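Local atomic coordinates of putative iron-regulated protein A (PDB entry 4ECG), a protein that is of unknown function but binds calcium ions and, as a member of the imelysin-like family, may act as a metalloendopeptidase. Residues Leu191-Gly194 and Trp195-Leu199; Ala240-Ser243 and Asn244-Gly247. All coordinates share one frame; numbering follows the deposited sequence.

Interaction 1: residues Leu191-Gly194 and Trp195-Leu199; sequences LYNG and WLKGL
Leu196 lies against the ring of Tyr192 on the outer side of a helix turn. The two side chains run alongside each other and point the same way. Tyr192 CG is anti to the backbone N (chi1 169°), which swings the ring forward along the helix; Leu196 CB then sits over one face, and Leu196 CD2 approaches the hydroxyl end, 3.3 Å from Tyr192 OH and 3.7 Å from Tyr192 CZ. On the buried side the indole of Trp195 turns its edge to the carbonyl one turn earlier, Trp195 CD1 3.3 Å from Leu191 O, while Leu191 CD1 adds a looser apolar touch on the same ring carbon. Beyond the segment, Trp195 meets Tyr208 edge-to-face and packs on Ala44 and Leu45 of helix 29-68.

The backbone bonds trace the C-terminal end of helix 171-196, within the largely helical imelysin-like fold. Leu196 N donates to Tyr192 O at 2.8 Å, an ordinary helical bond. Asn193 O is gripped twice: by Lys197 N at 2.8 Å, nearly straight at 167°, and weakly by Gly198 N at 2.9 Å. Gly198 N also leans weakly on Gly194 O. Lys197 is the first residue to leave helical backbone angles, and Gly198 follows with a positive phi of 79°, turning the chain back over the final turn; it has no side chain to strike the carbonyl of Lys197. Leu199 is thereby folded against the helix, its CD2 3.7 Å from Gly194 N and also near Asn193 CB.

Among charged and polar groups, Lys197 runs alongside Asn193, bending only near its tip. Lys197 NZ stays 3.8 Å from Asn193 OD1, so any attraction between amine and amide is long and probably slight.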
loop_
_atom_site.group_PDB
_atom_site.type_symbol
_atom_site.label_atom_id
_atom_site.label_comp_id
_atom_site.label_asym_id
_atom_site.label_seq_id
_atom_site.Cartn_x
_atom_site.Cartn_y
_atom_site.Cartn_z
ATOM N N LEU A 191 1.194 9.304 -10.681
ATOM C CA LEU A 191 0.709 7.937 -10.595
ATOM C C LEU A 191 -0.577 7.771 -11.398
ATOM O O LEU A 191 -0.710 6.833 -12.185
ATOM C CB LEU A 191 0.450 7.583 -9.105
ATOM C CG LEU A 191 0.117 6.157 -8.696
ATOM C CD1 LEU A 191 1.062 5.156 -9.382
ATOM C CD2 LEU A 191 0.176 6.038 -7.156
ATOM N N TYR A 192 -1.535 8.656 -11.161
ATOM C CA TYR A 192 -2.845 8.542 -11.795
ATOM C C TYR A 192 -2.689 8.868 -13.273
ATOM O O TYR A 192 -3.130 8.064 -14.106
ATOM C CB TYR A 192 -3.915 9.419 -11.126
ATOM C CG TYR A 192 -5.204 9.531 -11.888
ATOM C CD1 TYR A 192 -6.075 8.455 -11.978
ATOM C CD2 TYR A 192 -5.553 10.710 -12.532
ATOM C CE1 TYR A 192 -7.270 8.544 -12.688
ATOM C CE2 TYR A 192 -6.766 10.818 -13.228
ATOM C CZ TYR A 192 -7.620 9.728 -13.302
ATOM O OH TYR A 192 -8.804 9.805 -14.002
ATOM N N ASN A 193 -2.026 9.993 -13.591
ATOM C CA ASN A 193 -1.737 10.327 -15.000
ATOM C C ASN A 193 -0.929 9.281 -15.712
ATOM O O ASN A 193 -1.170 9.014 -16.851
ATOM C CB ASN A 193 -1.053 11.677 -15.176
ATOM C CG ASN A 193 -1.940 12.834 -14.743
ATOM O OD1 ASN A 193 -3.138 12.773 -14.861
ATOM N ND2 ASN A 193 -1.337 13.860 -14.181
ATOM N N GLY A 194 0.035 8.683 -15.047
ATOM C CA GLY A 194 0.836 7.646 -15.690
ATOM C C GLY A 194 -0.020 6.477 -16.176
ATOM O O GLY A 194 0.194 5.968 -17.246
ATOM N N TRP A 195 -0.989 6.058 -15.374
ATOM C CA TRP A 195 -1.928 5.031 -15.781
ATOM C C TRP A 195 -2.893 5.548 -16.830
ATOM O O TRP A 195 -3.126 4.863 -17.824
ATOM C CB TRP A 195 -2.709 4.498 -14.577
ATOM C CG TRP A 195 -1.977 3.443 -13.828
ATOM C CD1 TRP A 195 -0.910 3.601 -12.947
ATOM C CD2 TRP A 195 -2.205 2.020 -13.880
ATOM N NE1 TRP A 195 -0.466 2.389 -12.499
ATOM C CE2 TRP A 195 -1.209 1.410 -13.001
ATOM C CE3 TRP A 195 -3.075 1.230 -14.532
ATOM C CZ2 TRP A 195 -1.168 0.068 -12.784
ATOM C CZ3 TRP A 195 -3.026 -0.117 -14.309
ATOM C CH2 TRP A 195 -2.115 -0.688 -13.431
ATOM N N LEU A 196 -3.448 6.745 -16.612
ATOM C CA LEU A 196 -4.550 7.246 -17.418
ATOM C C LEU A 196 -4.124 7.631 -18.811
ATOM O O LEU A 196 -4.829 7.291 -19.769
ATOM C CB LEU A 196 -5.275 8.418 -16.770
ATOM C CG LEU A 196 -6.528 8.894 -17.556
ATOM C CD1 LEU A 196 -7.526 7.732 -17.744
ATOM C CD2 LEU A 196 -7.212 10.109 -16.912
ATOM N N LYS A 197 -3.001 8.341 -18.918
ATOM C CA LYS A 197 -2.544 8.869 -20.206
ATOM C C LYS A 197 -1.039 8.809 -20.463
ATOM O O LYS A 197 -0.582 9.182 -21.544
ATOM C CB LYS A 197 -3.078 10.293 -20.428
ATOM C CG LYS A 197 -2.562 11.386 -19.498
ATOM C CD LYS A 197 -3.228 12.745 -19.853
ATOM C CE LYS A 197 -2.364 13.991 -19.554
ATOM N NZ LYS A 197 -2.582 14.495 -18.173
ATOM N N GLY A 198 -0.266 8.296 -19.509
ATOM C CA GLY A 198 1.191 8.386 -19.578
ATOM C C GLY A 198 1.768 9.750 -19.171
ATOM O O GLY A 198 1.041 10.744 -19.050
ATOM N N LEU A 199 3.083 9.774 -18.930
ATOM C CA LEU A 199 3.785 10.966 -18.456
ATOM C C LEU A 199 4.666 11.532 -19.551
ATOM O O LEU A 199 5.185 12.622 -19.435
ATOM C CB LEU A 199 4.645 10.626 -17.222
ATOM C CG LEU A 199 3.886 10.052 -16.010
ATOM C CD1 LEU A 199 4.834 9.627 -14.903
ATOM C CD2 LEU A 199 2.852 11.062 -15.466
#

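Interaction 2: residues Ala240-Ser243 and Asn244-Gly247; sequences AGIS and NEVG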
loop_
_atom_site.group_PDB
_atom_site.type_symbol
_atom_site.label_atom_id
_atom_site.label_comp_id
_atom_site.label_asym_id
_atom_site.label_seq_id
_atom_site.Cartn_x
_atom_site.Cartn_y
_atom_site.Cartn_z
ATOM N N ALA A 240 0.331 -11.471 -4.641
ATOM C CA ALA A 240 1.122 -12.320 -3.741
ATOM C C ALA A 240 2.259 -11.546 -3.096
ATOM O O ALA A 240 2.702 -11.871 -2.014
ATOM C CB ALA A 240 1.624 -13.571 -4.446
ATOM N N GLY A 241 2.706 -10.478 -3.727
ATOM C CA GLY A 241 3.771 -9.656 -3.131
ATOM C C GLY A 241 3.299 -9.051 -1.841
ATOM O O GLY A 241 4.019 -9.099 -0.808
ATOM N N ILE A 242 2.099 -8.457 -1.894
ATOM C CA ILE A 242 1.579 -7.725 -0.722
ATOM C C ILE A 242 1.116 -8.657 0.414
ATOM O O ILE A 242 1.440 -8.371 1.593
ATOM C CB ILE A 242 0.520 -6.677 -1.086
ATOM C CG1 ILE A 242 0.278 -5.749 0.118
ATOM C CG2 ILE A 242 -0.784 -7.321 -1.522
ATOM C CD1 ILE A 242 1.490 -4.959 0.607
ATOM N N SER A 243 0.458 -9.795 0.090
ATOM C CA SER A 243 0.182 -10.796 1.138
ATOM C C SER A 243 1.448 -11.216 1.861
ATOM O O SER A 243 1.495 -11.308 3.095
ATOM C CB SER A 243 -0.540 -12.024 0.590
ATOM O OG SER A 243 0.211 -12.721 -0.372
ATOM N N ASN A 244 2.493 -11.487 1.089
ATOM C CA ASN A 244 3.729 -11.944 1.677
ATOM C C ASN A 244 4.428 -10.858 2.477
ATOM O O ASN A 244 5.059 -11.144 3.495
ATOM C CB ASN A 244 4.613 -12.460 0.579
ATOM C CG ASN A 244 5.910 -12.969 1.088
ATOM O OD1 ASN A 244 5.938 -13.936 1.811
ATOM N ND2 ASN A 244 6.997 -12.284 0.751
ATOM N N GLU A 245 4.354 -9.619 2.004
ATOM C CA GLU A 245 5.003 -8.478 2.664
ATOM C C GLU A 245 4.312 -8.115 3.979
ATOM O O GLU A 245 4.979 -7.840 4.991
ATOM C CB GLU A 245 5.029 -7.284 1.695
ATOM C CG GLU A 245 5.411 -5.901 2.250
ATOM C CD GLU A 245 6.915 -5.622 2.360
ATOM O OE1 GLU A 245 7.720 -6.574 2.115
ATOM O OE2 GLU A 245 7.276 -4.427 2.687
ATOM N N VAL A 246 2.986 -8.058 3.971
ATOM C CA VAL A 246 2.231 -7.810 5.237
ATOM C C VAL A 246 2.620 -8.849 6.315
ATOM O O VAL A 246 2.950 -8.507 7.436
ATOM C CB VAL A 246 0.706 -7.786 5.029
ATOM C CG1 VAL A 246 -0.013 -7.694 6.357
ATOM C CG2 VAL A 246 0.301 -6.637 4.127
ATOM N N GLY A 247 2.612 -10.118 5.953
ATOM C CA GLY A 247 2.882 -11.194 6.922
ATOM C C GLY A 247 4.333 -11.310 7.327
ATOM O O GLY A 247 4.642 -11.235 8.493
HETATM O O HOH W 1 6.612 -9.938 -0.654
#
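Ile242 and Val246, one turn apart, form the tight side of this piece of helix 239-259. Their side chains cross obliquely: Val246 CG2, beside its own backbone N, is 4.1 Å from Ile242 CD1 and 3.3 Å from Ile242 O. In the backbone, Val246 N donates to Ile242 O at 2.9 Å, almost straight at 175°. Both side chains press on Asn291 of helix 284-300, and Ile242 also touches Glu92. Ser243 is buried too; its OG hydrogen-bonds to Thr369 of helix 355-377, so this polar atom is satisfied within the core.

The other side opens to solvent. Glu245 and Asn244 have CG anti to the backbone N, and their ends lead away from the preceding turn. A water bridges the two halves, donating to Gly241 O (2.7 Å) and accepting from Asn244 ND2 (2.8 Å). Gly241 O thus serves two partners, since Glu245 N also donates to it, at 2.9 Å. Asn244 O receives a bond from Ser248 OG, and Ser248 is itself a calcium ligand. Two turns buried on most sides, with a narrow polar strip toward solvent, are characteristic of a helix packed inside a helical bundle, here in the mainly helical imelysin-like fold.

How the interactions relate
Both contacts are local, made by successive turns of single helices, but they belong to different helices and different depths of the fold. Their centres are about 25 Å apart and their nearest atoms about 13 Å apart, so they do not touch. Interaction 1 is more peripheral and only partly buried: its helix runs out, two bonds weaken, and aromatic and aliphatic groups cover the turn. Interaction 2 sits nearer the middle of the chain and is mostly buried; helical bonding continues unbroken, aliphatic groups face neighbouring helices, and a water occupies the polar side. The calcium ligand Glu92 borders interaction 2 directly, whereas the side chain of Leu191 in interaction 1 stays about 9 Å from that of Glu92.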